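Local coordinates for protein diaminopropionate ammonia-lyase (Escherichia coli, PDB 4D9I) that breaks down both the L- and D-isomers of 2,3-diaminopropionate to pyruvate and ammonia by pyridoxal-phosphate-dependent alpha,beta-elimination, at residues L31-I39 and D96-H104; D314-R322 and H384-A395. All blocks are in the same frame, centred on the assembly; numbering follows the deposited sequence.

Contact 1. Residues L31-I39 and D96-H104; sequences LARQFHQKI and DIETLSFEH
Phe35, Ile39, Ile97 and Phe102 make the apolar side of the contact between residues 31-39 and 96-104. Ile39 lays CG1 over one face of the Phe102 ring, 3.9 Å from the ring centroid and 20° off the ring normal, a CH-pi contact displaced toward the rim. The Phe35 ring meets the same phenylalanine obliquely: CZ of Phe35 lies 3.8 Å from CD2 of Phe102, and the planes stand at 75°. Phe35 CG is anti to the backbone N (chi1 165°), which swings the ring out from the helix until CD1 also reaches CD1 of Ile97 at 4.0 Å, the two side chains crossing at about a right angle. Behind this cluster, Ala86 of helix 81-93 touches both Phe35 and Ile97, while helix 122-133 supplies Trp129 against Ile39 and Gln133 against Phe102.

The contact thus joins the end of helix 26-36 to the segment leading into helix 102-106, in a fold type II PLP enzyme and away from its annotated sites. Helix 26-36 runs into a type I beta turn from His36 to Ile39, and Ser101 is the N-cap of helix 102-106, its OG accepting from the backbone N of His104 at 3.1 Å. Glu98 N donates to OD2 of Asp96 in an Asx turn.

The polar interactions centre on Lys38. With its chain extended beyond CG, it passes along Ser101 and donates a hydrogen bond from NZ to Leu100 O (3.1 Å); the ammonium sits above the carbonyl plane. NZ also donates to a water, at 2.7 Å, that in turn donates to Ile97 O, so one charged group links two carbonyls of 96-104, that of Leu100 directly and that of Ile97 through the water. A second water bridges Lys38 O, at 2.9 Å, to Glu103 N in the first turn of helix 102-106.

Contact 2. Residues D314-R322 and H384-A395; sequences DSVAALGMR and HYREVVWEGKHA
Met321 and Arg322 carry the tightly packed part of the contact between residues 314-322 and 384-395. The Met321 chain bends at chi3 (73°), bringing CE to 3.6 Å from CD1 of Tyr385 and 3.9 Å from CB of Val388; the Val388 side chain crosses it at about a right angle. Shortening Met321 to an alanine would probably open a gap between the two helices, leaving Val388 and the Tyr385 ring without the sulfur and methyl that pack on them. The extended Arg322 chain carries NE to the carbonyl O of Val388 at 2.8 Å, a nearly straight bond (168°) with the acceptor close to the guanidinium plane. Val388 CG1 covers one face of that guanidinium.

Toward the chain end the contact loosens and water enters. Ala318 CB still touches His394 CB at 3.7 Å; Ser315 packs CB near His394 O, and its polar atoms are linked to 384-395 by waters: one joins its carbonyl O to that of His394, and another lies 2.7 Å from its OG and weakly reaches Ala395 O.

Tyr385 OH donates to a water bound to Met321 O and finds its stronger partner in Asn326 of the second subunit. The helical segments 315-322 and 384-389, of helices 315-325 and 382-389, cross at -85° with axes 9.5 Å apart; helix 338-352 packs against the former through Ala317, Leu319 and Met321. Trp390 O of the second subunit accepts from Arg322 NH1, and the same bond is made in return. Strands 308-312 and 370-375, which precede the two helices, belong to one mixed sheet.

How the contacts relate
Contact 1 and contact 2 lie on opposite sides of the chain's centre, their own centres 38 Å apart and their nearest atoms about 25 Å apart, so neither touches the other. They follow in series along the chain: contact 1 closes before contact 2 opens. Contact 1 is partly buried, away from the annotated sites, and no other chain of the assembly touches its segments; contact 2 is buried and borders the second subunit of the homodimer. Contact 2 comes nearer the active site, yet not into it: the side chain of His384 is about 12 Å from that of Asp120, the proposed proton acceptor for the L-isomer, and about 13 Å from a bound Tris molecule.

Contact 1. Residues L31-I39 and D96-H104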
loop_
_atom_site.group_PDB
_atom_site.type_symbol
_atom_site.label_atom_id
_atom_site.label_comp_id
_atom_site.label_asym_id
_atom_site.label_seq_id
_atom_site.Cartn_x
_atom_site.Cartn_y
_atom_site.Cartn_z
ATOM N N LEU B 31 17.453 -18.536 -27.012
ATOM C CA LEU B 31 16.582 -18.907 -28.131
ATOM C C LEU B 31 15.130 -18.500 -27.862
ATOM O O LEU B 31 14.483 -17.882 -28.713
ATOM C CB LEU B 31 16.681 -20.406 -28.430
ATOM C CG LEU B 31 18.005 -20.923 -29.012
ATOM C CD1 LEU B 31 18.008 -22.446 -29.100
ATOM C CD2 LEU B 31 18.274 -20.312 -30.385
ATOM N N ALA B 32 14.629 -18.826 -26.670
ATOM C CA ALA B 32 13.282 -18.418 -26.288
ATOM C C ALA B 32 13.142 -16.890 -26.332
ATOM O O ALA B 32 12.192 -16.364 -26.915
ATOM C CB ALA B 32 12.914 -18.965 -24.912
ATOM N N ARG B 33 14.110 -16.179 -25.757
ATOM C CA ARG B 33 14.040 -14.718 -25.739
ATOM C C ARG B 33 14.006 -14.083 -27.138
ATOM O O ARG B 33 13.259 -13.126 -27.374
ATOM C CB ARG B 33 15.173 -14.108 -24.907
ATOM C CG ARG B 33 15.010 -12.605 -24.759
ATOM C CD ARG B 33 15.944 -12.022 -23.722
ATOM N NE ARG B 33 15.749 -10.583 -23.644
ATOM C CZ ARG B 33 16.509 -9.767 -22.935
ATOM N NH1 ARG B 33 17.529 -10.245 -22.228
ATOM N NH2 ARG B 33 16.249 -8.468 -22.941
ATOM N N GLN B 34 14.837 -14.601 -28.038
ATOM C CA GLN B 34 14.822 -14.223 -29.451
ATOM C C GLN B 34 13.425 -14.347 -30.063
ATOM O O GLN B 34 13.004 -13.484 -30.847
ATOM C CB GLN B 34 15.777 -15.110 -30.241
ATOM C CG GLN B 34 17.264 -14.851 -30.007
ATOM C CD GLN B 34 18.131 -15.849 -30.781
ATOM O OE1 GLN B 34 18.186 -15.820 -32.014
ATOM N NE2 GLN B 34 18.798 -16.748 -30.055
ATOM N N PHE B 35 12.723 -15.423 -29.690
ATOM C CA PHE B 35 11.339 -15.655 -30.096
ATOM C C PHE B 35 10.421 -14.588 -29.513
ATOM O O PHE B 35 9.684 -13.943 -30.249
ATOM C CB PHE B 35 10.874 -17.056 -29.665
ATOM C CG PHE B 35 9.387 -17.245 -29.722
ATOM C CD1 PHE B 35 8.760 -17.542 -30.918
ATOM C CD2 PHE B 35 8.612 -17.124 -28.568
ATOM C CE1 PHE B 35 7.390 -17.702 -30.981
ATOM C CE2 PHE B 35 7.235 -17.291 -28.622
ATOM C CZ PHE B 35 6.626 -17.579 -29.833
ATOM N N HIS B 36 10.483 -14.404 -28.192
ATOM C CA HIS B 36 9.664 -13.392 -27.493
ATOM C C HIS B 36 9.829 -11.983 -27.988
ATOM O O HIS B 36 8.864 -11.222 -28.022
ATOM C CB HIS B 36 9.902 -13.435 -25.991
ATOM C CG HIS B 36 9.443 -14.715 -25.346
ATOM N ND1 HIS B 36 10.226 -15.427 -24.514
ATOM C CD2 HIS B 36 8.245 -15.411 -25.453
ATOM C CE1 HIS B 36 9.558 -16.510 -24.098
ATOM N NE2 HIS B 36 8.347 -16.500 -24.675
ATOM N N GLN B 37 11.050 -11.638 -28.386
ATOM C CA GLN B 37 11.390 -10.308 -28.931
ATOM C C GLN B 37 10.659 -9.986 -30.266
ATOM O O GLN B 37 10.628 -8.830 -30.721
ATOM C CB GLN B 37 12.912 -10.232 -29.125
ATOM C CG GLN B 37 13.386 -9.085 -30.012
ATOM C CD GLN B 37 14.417 -9.509 -31.037
ATOM O OE1 GLN B 37 14.147 -10.347 -31.918
ATOM N NE2 GLN B 37 15.607 -8.910 -30.951
ATOM N N LYS B 38 10.073 -11.008 -30.886
ATOM C CA LYS B 38 9.394 -10.816 -32.173
ATOM C C LYS B 38 7.897 -10.602 -31.998
ATOM O O LYS B 38 7.169 -10.400 -32.972
ATOM C CB LYS B 38 9.651 -12.007 -33.107
ATOM C CG LYS B 38 11.120 -12.293 -33.360
ATOM C CD LYS B 38 11.289 -13.576 -34.152
ATOM C CE LYS B 38 12.752 -13.821 -34.483
ATOM N NZ LYS B 38 12.987 -15.247 -34.835
ATOM N N ILE B 39 7.440 -10.651 -30.753
ATOM C CA ILE B 39 6.018 -10.510 -30.452
ATOM C C ILE B 39 5.698 -9.049 -30.177
ATOM O O ILE B 39 6.438 -8.388 -29.449
ATOM C CB ILE B 39 5.617 -11.355 -29.217
ATOM C CG1 ILE B 39 5.908 -12.843 -29.453
ATOM C CG2 ILE B 39 4.158 -11.122 -28.844
ATOM C CD1 ILE B 39 5.916 -13.671 -28.175
ATOM N N ASP B 96 10.213 -23.671 -39.272
ATOM C CA ASP B 96 11.346 -23.467 -38.384
ATOM C C ASP B 96 11.097 -22.216 -37.530
ATOM O O ASP B 96 11.224 -21.084 -38.019
ATOM C CB ASP B 96 12.646 -23.340 -39.188
ATOM C CG ASP B 96 13.889 -23.238 -38.303
ATOM O OD1 ASP B 96 14.991 -23.469 -38.813
ATOM O OD2 ASP B 96 13.789 -22.931 -37.103
ATOM N N ILE B 97 10.747 -22.444 -36.264
ATOM C CA ILE B 97 10.409 -21.382 -35.304
ATOM C C ILE B 97 11.541 -20.355 -35.112
ATOM O O ILE B 97 11.282 -19.189 -34.835
ATOM C CB ILE B 97 9.982 -21.976 -33.934
ATOM C CG1 ILE B 97 9.424 -20.880 -32.999
ATOM C CG2 ILE B 97 11.131 -22.748 -33.285
ATOM C CD1 ILE B 97 8.770 -21.418 -31.731
ATOM N N GLU B 98 12.783 -20.802 -35.273
ATOM C CA GLU B 98 13.963 -19.961 -35.079
ATOM C C GLU B 98 14.178 -18.931 -36.187
ATOM O O GLU B 98 14.848 -17.925 -35.978
ATOM C CB GLU B 98 15.206 -20.837 -34.999
ATOM C CG GLU B 98 15.252 -21.754 -33.792
ATOM C CD GLU B 98 16.615 -22.392 -33.631
ATOM O OE1 GLU B 98 17.614 -21.751 -34.021
ATOM O OE2 GLU B 98 16.692 -23.533 -33.124
ATOM N N THR B 99 13.638 -19.194 -37.373
ATOM C CA THR B 99 13.902 -18.332 -38.517
ATOM C C THR B 99 12.649 -17.660 -39.072
ATOM O O THR B 99 12.572 -17.376 -40.263
ATOM C CB THR B 99 14.605 -19.108 -39.654
ATOM O OG1 THR B 99 13.779 -20.203 -40.064
ATOM C CG2 THR B 99 15.947 -19.638 -39.186
ATOM N N LEU B 100 11.663 -17.408 -38.222
ATOM C CA LEU B 100 10.473 -16.691 -38.668
ATOM C C LEU B 100 9.979 -15.722 -37.600
ATOM O O LEU B 100 10.395 -15.798 -36.445
ATOM C CB LEU B 100 9.371 -17.670 -39.111
ATOM C CG LEU B 100 8.945 -18.780 -38.143
ATOM C CD1 LEU B 100 8.252 -18.232 -36.901
ATOM C CD2 LEU B 100 8.049 -19.776 -38.865
ATOM N N SER B 101 9.101 -14.805 -37.991
ATOM C CA SER B 101 8.493 -13.876 -37.038
ATOM C C SER B 101 7.179 -14.441 -36.508
ATOM O O SER B 101 6.554 -15.282 -37.150
ATOM C CB SER B 101 8.253 -12.512 -37.696
ATOM O OG SER B 101 7.452 -12.627 -38.866
ATOM N N PHE B 102 6.762 -13.949 -35.350
ATOM C CA PHE B 102 5.479 -14.283 -34.737
ATOM C C PHE B 102 4.329 -13.853 -35.638
ATOM O O PHE B 102 3.322 -14.557 -35.727
ATOM C CB PHE B 102 5.371 -13.590 -33.375
ATOM C CG PHE B 102 4.250 -14.096 -32.510
ATOM C CD1 PHE B 102 3.096 -13.334 -32.329
ATOM C CD2 PHE B 102 4.353 -15.314 -31.849
ATOM C CE1 PHE B 102 2.064 -13.794 -31.510
ATOM C CE2 PHE B 102 3.321 -15.778 -31.034
ATOM C CZ PHE B 102 2.182 -15.011 -30.857
ATOM N N GLU B 103 4.489 -12.711 -36.319
ATOM C CA GLU B 103 3.496 -12.232 -37.285
ATOM C C GLU B 103 3.393 -13.151 -38.497
ATOM O O GLU B 103 2.295 -13.394 -38.998
ATOM C CB GLU B 103 3.790 -10.799 -37.726
ATOM C CG GLU B 103 2.823 -10.271 -38.783
ATOM C CD GLU B 103 2.796 -8.758 -38.879
ATOM O OE1 GLU B 103 3.639 -8.084 -38.238
ATOM O OE2 GLU B 103 1.923 -8.232 -39.606
ATOM N N HIS B 104 4.527 -13.665 -38.967
ATOM C CA HIS B 104 4.487 -14.690 -40.011
ATOM C C HIS B 104 3.696 -15.878 -39.544
ATOM O O HIS B 104 2.918 -16.457 -40.316
ATOM C CB HIS B 104 5.883 -15.110 -40.456
ATOM C CG HIS B 104 6.550 -14.127 -41.387
ATOM N ND1 HIS B 104 7.835 -13.751 -41.242
ATOM C CD2 HIS B 104 6.061 -13.432 -42.494
ATOM C CE1 HIS B 104 8.156 -12.868 -42.209
ATOM N NE2 HIS B 104 7.068 -12.672 -42.973
HETATM O O HOH W 1 6.495 -10.481 -35.770
HETATM O O HOH W 2 12.110 -17.114 -33.082
#

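Contact 2. Residues D314-R322 and H384-A395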
loop_
_atom_site.group_PDB
_atom_site.type_symbol
_atom_site.label_atom_id
_atom_site.label_comp_id
_atom_site.label_asym_id
_atom_site.label_seq_id
_atom_site.Cartn_x
_atom_site.Cartn_y
_atom_site.Cartn_z
ATOM N N ASP B 314 0.079 -19.520 4.937
ATOM C CA ASP B 314 -0.651 -18.749 3.920
ATOM C C ASP B 314 -0.462 -17.232 4.034
ATOM O O ASP B 314 -0.214 -16.554 3.034
ATOM C CB ASP B 314 -2.149 -19.053 4.005
ATOM C CG ASP B 314 -2.576 -20.191 3.099
ATOM O OD1 ASP B 314 -3.723 -20.680 3.256
ATOM O OD2 ASP B 314 -1.778 -20.600 2.223
ATOM N N SER B 315 -0.581 -16.714 5.258
ATOM C CA SER B 315 -0.498 -15.278 5.541
ATOM C C SER B 315 0.856 -14.603 5.235
ATOM O O SER B 315 0.948 -13.367 5.172
ATOM C CB SER B 315 -0.899 -15.019 7.001
ATOM O OG SER B 315 0.009 -15.636 7.893
ATOM N N VAL B 316 1.894 -15.408 5.009
ATOM C CA VAL B 316 3.185 -14.894 4.559
ATOM C C VAL B 316 3.035 -14.171 3.211
ATOM O O VAL B 316 3.620 -13.099 3.008
ATOM C CB VAL B 316 4.231 -16.036 4.451
ATOM C CG1 VAL B 316 5.494 -15.566 3.737
ATOM C CG2 VAL B 316 4.584 -16.564 5.834
ATOM N N ALA B 317 2.237 -14.765 2.316
ATOM C CA ALA B 317 1.980 -14.226 0.985
ATOM C C ALA B 317 1.219 -12.913 1.096
ATOM O O ALA B 317 1.609 -11.926 0.485
ATOM C CB ALA B 317 1.215 -15.252 0.125
ATOM N N ALA B 318 0.175 -12.899 1.926
ATOM C CA ALA B 318 -0.581 -11.671 2.217
ATOM C C ALA B 318 0.335 -10.521 2.679
ATOM O O ALA B 318 0.229 -9.416 2.171
ATOM C CB ALA B 318 -1.672 -11.937 3.234
ATOM N N LEU B 319 1.221 -10.796 3.636
ATOM C CA LEU B 319 2.205 -9.822 4.116
ATOM C C LEU B 319 3.068 -9.288 2.955
ATOM O O LEU B 319 3.238 -8.093 2.806
ATOM C CB LEU B 319 3.085 -10.472 5.181
ATOM C CG LEU B 319 4.288 -9.690 5.740
ATOM C CD1 LEU B 319 3.796 -8.424 6.435
ATOM C CD2 LEU B 319 5.046 -10.574 6.728
ATOM N N GLY B 320 3.571 -10.191 2.123
ATOM C CA GLY B 320 4.296 -9.793 0.917
ATOM C C GLY B 320 3.523 -8.858 -0.011
ATOM O O GLY B 320 4.073 -7.888 -0.507
ATOM N N MET B 321 2.262 -9.187 -0.289
ATOM C CA MET B 321 1.416 -8.353 -1.143
ATOM C C MET B 321 1.373 -6.902 -0.626
ATOM O O MET B 321 1.500 -5.947 -1.408
ATOM C CB MET B 321 -0.011 -8.899 -1.173
ATOM C CG MET B 321 -0.158 -10.254 -1.862
ATOM S SD MET B 321 -1.787 -10.991 -1.612
ATOM C CE MET B 321 -2.865 -9.999 -2.637
ATOM N N ARG B 322 1.167 -6.753 0.675
ATOM C CA ARG B 322 1.069 -5.422 1.293
ATOM C C ARG B 322 2.387 -4.656 1.275
ATOM O O ARG B 322 2.400 -3.421 1.072
ATOM C CB ARG B 322 0.568 -5.532 2.730
ATOM C CG ARG B 322 -0.871 -6.037 2.823
ATOM C CD ARG B 322 -1.359 -6.042 4.257
ATOM N NE ARG B 322 -2.464 -6.973 4.365
ATOM C CZ ARG B 322 -2.395 -8.139 4.976
ATOM N NH1 ARG B 322 -1.272 -8.518 5.581
ATOM N NH2 ARG B 322 -3.459 -8.891 5.001
ATOM N N HIS B 384 -9.763 -9.988 -4.386
ATOM C CA HIS B 384 -8.855 -10.539 -3.376
ATOM C C HIS B 384 -7.701 -9.603 -3.070
ATOM O O HIS B 384 -7.292 -9.425 -1.896
ATOM C CB HIS B 384 -8.378 -11.916 -3.862
ATOM C CG HIS B 384 -7.372 -12.574 -2.961
ATOM N ND1 HIS B 384 -7.710 -13.133 -1.783
ATOM C CD2 HIS B 384 -5.996 -12.734 -3.096
ATOM C CE1 HIS B 384 -6.610 -13.629 -1.190
ATOM N NE2 HIS B 384 -5.555 -13.385 -1.999
ATOM N N TYR B 385 -7.131 -9.021 -4.125
ATOM C CA TYR B 385 -5.982 -8.128 -3.957
ATOM C C TYR B 385 -6.357 -6.984 -3.001
ATOM O O TYR B 385 -5.643 -6.704 -2.038
ATOM C CB TYR B 385 -5.514 -7.549 -5.299
ATOM C CG TYR B 385 -4.295 -6.660 -5.111
ATOM C CD1 TYR B 385 -3.035 -7.219 -4.929
ATOM C CD2 TYR B 385 -4.423 -5.270 -5.060
ATOM C CE1 TYR B 385 -1.909 -6.425 -4.717
ATOM C CE2 TYR B 385 -3.310 -4.462 -4.856
ATOM C CZ TYR B 385 -2.078 -5.029 -4.679
ATOM O OH TYR B 385 -1.001 -4.233 -4.491
ATOM N N ARG B 386 -7.502 -6.358 -3.265
ATOM C CA ARG B 386 -7.923 -5.203 -2.470
ATOM C C ARG B 386 -8.396 -5.614 -1.071
ATOM O O ARG B 386 -8.164 -4.883 -0.089
ATOM C CB ARG B 386 -8.978 -4.376 -3.216
ATOM C CG ARG B 386 -8.432 -3.662 -4.454
ATOM C CD ARG B 386 -7.178 -2.851 -4.146
ATOM N NE ARG B 386 -6.490 -2.428 -5.367
ATOM C CZ ARG B 386 -5.523 -1.513 -5.409
ATOM N NH1 ARG B 386 -5.116 -0.906 -4.291
ATOM N NH2 ARG B 386 -4.950 -1.213 -6.574
ATOM N N GLU B 387 -9.028 -6.784 -0.966
ATOM C CA GLU B 387 -9.350 -7.339 0.353
ATOM C C GLU B 387 -8.089 -7.504 1.227
ATOM O O GLU B 387 -8.099 -7.184 2.427
ATOM C CB GLU B 387 -10.150 -8.655 0.218
ATOM C CG GLU B 387 -11.602 -8.406 -0.122
ATOM C CD GLU B 387 -12.339 -9.618 -0.688
ATOM O OE1 GLU B 387 -11.734 -10.685 -0.910
ATOM O OE2 GLU B 387 -13.541 -9.484 -0.930
ATOM N N VAL B 388 -6.988 -7.947 0.618
ATOM C CA VAL B 388 -5.719 -8.067 1.353
ATOM C C VAL B 388 -5.105 -6.696 1.701
ATOM O O VAL B 388 -4.786 -6.430 2.871
ATOM C CB VAL B 388 -4.683 -8.948 0.608
ATOM C CG1 VAL B 388 -3.328 -8.961 1.328
ATOM C CG2 VAL B 388 -5.197 -10.378 0.441
ATOM N N VAL B 389 -4.912 -5.843 0.697
ATOM C CA VAL B 389 -4.090 -4.622 0.898
ATOM C C VAL B 389 -4.877 -3.503 1.576
ATOM O O VAL B 389 -4.300 -2.691 2.324
ATOM C CB VAL B 389 -3.356 -4.142 -0.385
ATOM C CG1 VAL B 389 -2.498 -5.271 -0.962
ATOM C CG2 VAL B 389 -4.312 -3.605 -1.443
ATOM N N TRP B 390 -6.186 -3.474 1.330
ATOM C CA TRP B 390 -7.076 -2.472 1.958
ATOM C C TRP B 390 -7.822 -2.963 3.173
ATOM O O TRP B 390 -7.861 -2.283 4.202
ATOM C CB TRP B 390 -8.095 -1.954 0.950
ATOM C CG TRP B 390 -7.550 -1.090 -0.169
ATOM C CD1 TRP B 390 -6.255 -0.605 -0.334
ATOM C CD2 TRP B 390 -8.309 -0.541 -1.311
ATOM N NE1 TRP B 390 -6.165 0.161 -1.467
ATOM C CE2 TRP B 390 -7.360 0.256 -2.090
ATOM C CE3 TRP B 390 -9.634 -0.625 -1.743
ATOM C CZ2 TRP B 390 -7.741 0.921 -3.256
ATOM C CZ3 TRP B 390 -10.000 0.048 -2.919
ATOM C CH2 TRP B 390 -9.073 0.799 -3.653
ATOM N N GLU B 391 -8.446 -4.140 3.075
ATOM C CA GLU B 391 -9.313 -4.627 4.165
ATOM C C GLU B 391 -8.494 -5.306 5.260
ATOM O O GLU B 391 -8.970 -5.515 6.375
ATOM C CB GLU B 391 -10.406 -5.566 3.627
ATOM C CG GLU B 391 -11.352 -4.889 2.648
ATOM C CD GLU B 391 -12.454 -5.791 2.122
ATOM O OE1 GLU B 391 -12.834 -6.773 2.794
ATOM O OE2 GLU B 391 -12.979 -5.485 1.040
ATOM N N GLY B 392 -7.253 -5.636 4.934
ATOM C CA GLY B 392 -6.389 -6.360 5.858
ATOM C C GLY B 392 -6.784 -7.824 6.033
ATOM O O GLY B 392 -6.414 -8.447 7.020
ATOM N N LYS B 393 -7.558 -8.361 5.090
ATOM C CA LYS B 393 -7.775 -9.817 5.004
ATOM C C LYS B 393 -6.447 -10.591 5.112
ATOM O O LYS B 393 -5.413 -10.166 4.566
ATOM C CB LYS B 393 -8.493 -10.188 3.695
ATOM C CG LYS B 393 -9.026 -11.617 3.668
ATOM C CD LYS B 393 -9.897 -11.905 2.442
ATOM C CE LYS B 393 -9.039 -12.191 1.207
ATOM N NZ LYS B 393 -9.840 -12.425 -0.034
ATOM N N HIS B 394 -6.481 -11.722 5.819
ATOM C CA HIS B 394 -5.290 -12.566 6.038
ATOM C C HIS B 394 -4.227 -11.772 6.756
ATOM O O HIS B 394 -3.042 -11.781 6.387
ATOM C CB HIS B 394 -4.754 -13.195 4.732
ATOM C CG HIS B 394 -5.764 -14.068 3.999
ATOM N ND1 HIS B 394 -6.616 -14.901 4.637
ATOM C CD2 HIS B 394 -6.021 -14.223 2.627
ATOM C CE1 HIS B 394 -7.392 -15.539 3.730
ATOM N NE2 HIS B 394 -7.026 -15.127 2.502
ATOM N N ALA B 395 -4.658 -11.062 7.795
ATOM C CA ALA B 395 -3.762 -10.258 8.607
ATOM C C ALA B 395 -2.786 -11.149 9.353
ATOM O O ALA B 395 -3.006 -12.354 9.497
ATOM C CB ALA B 395 -4.538 -9.386 9.586
HETATM O O HOH W 3 -1.389 -15.199 10.198
HETATM O O HOH W 4 -0.196 -11.495 6.996
HETATM O O HOH W 5 1.369 -5.495 -4.210
#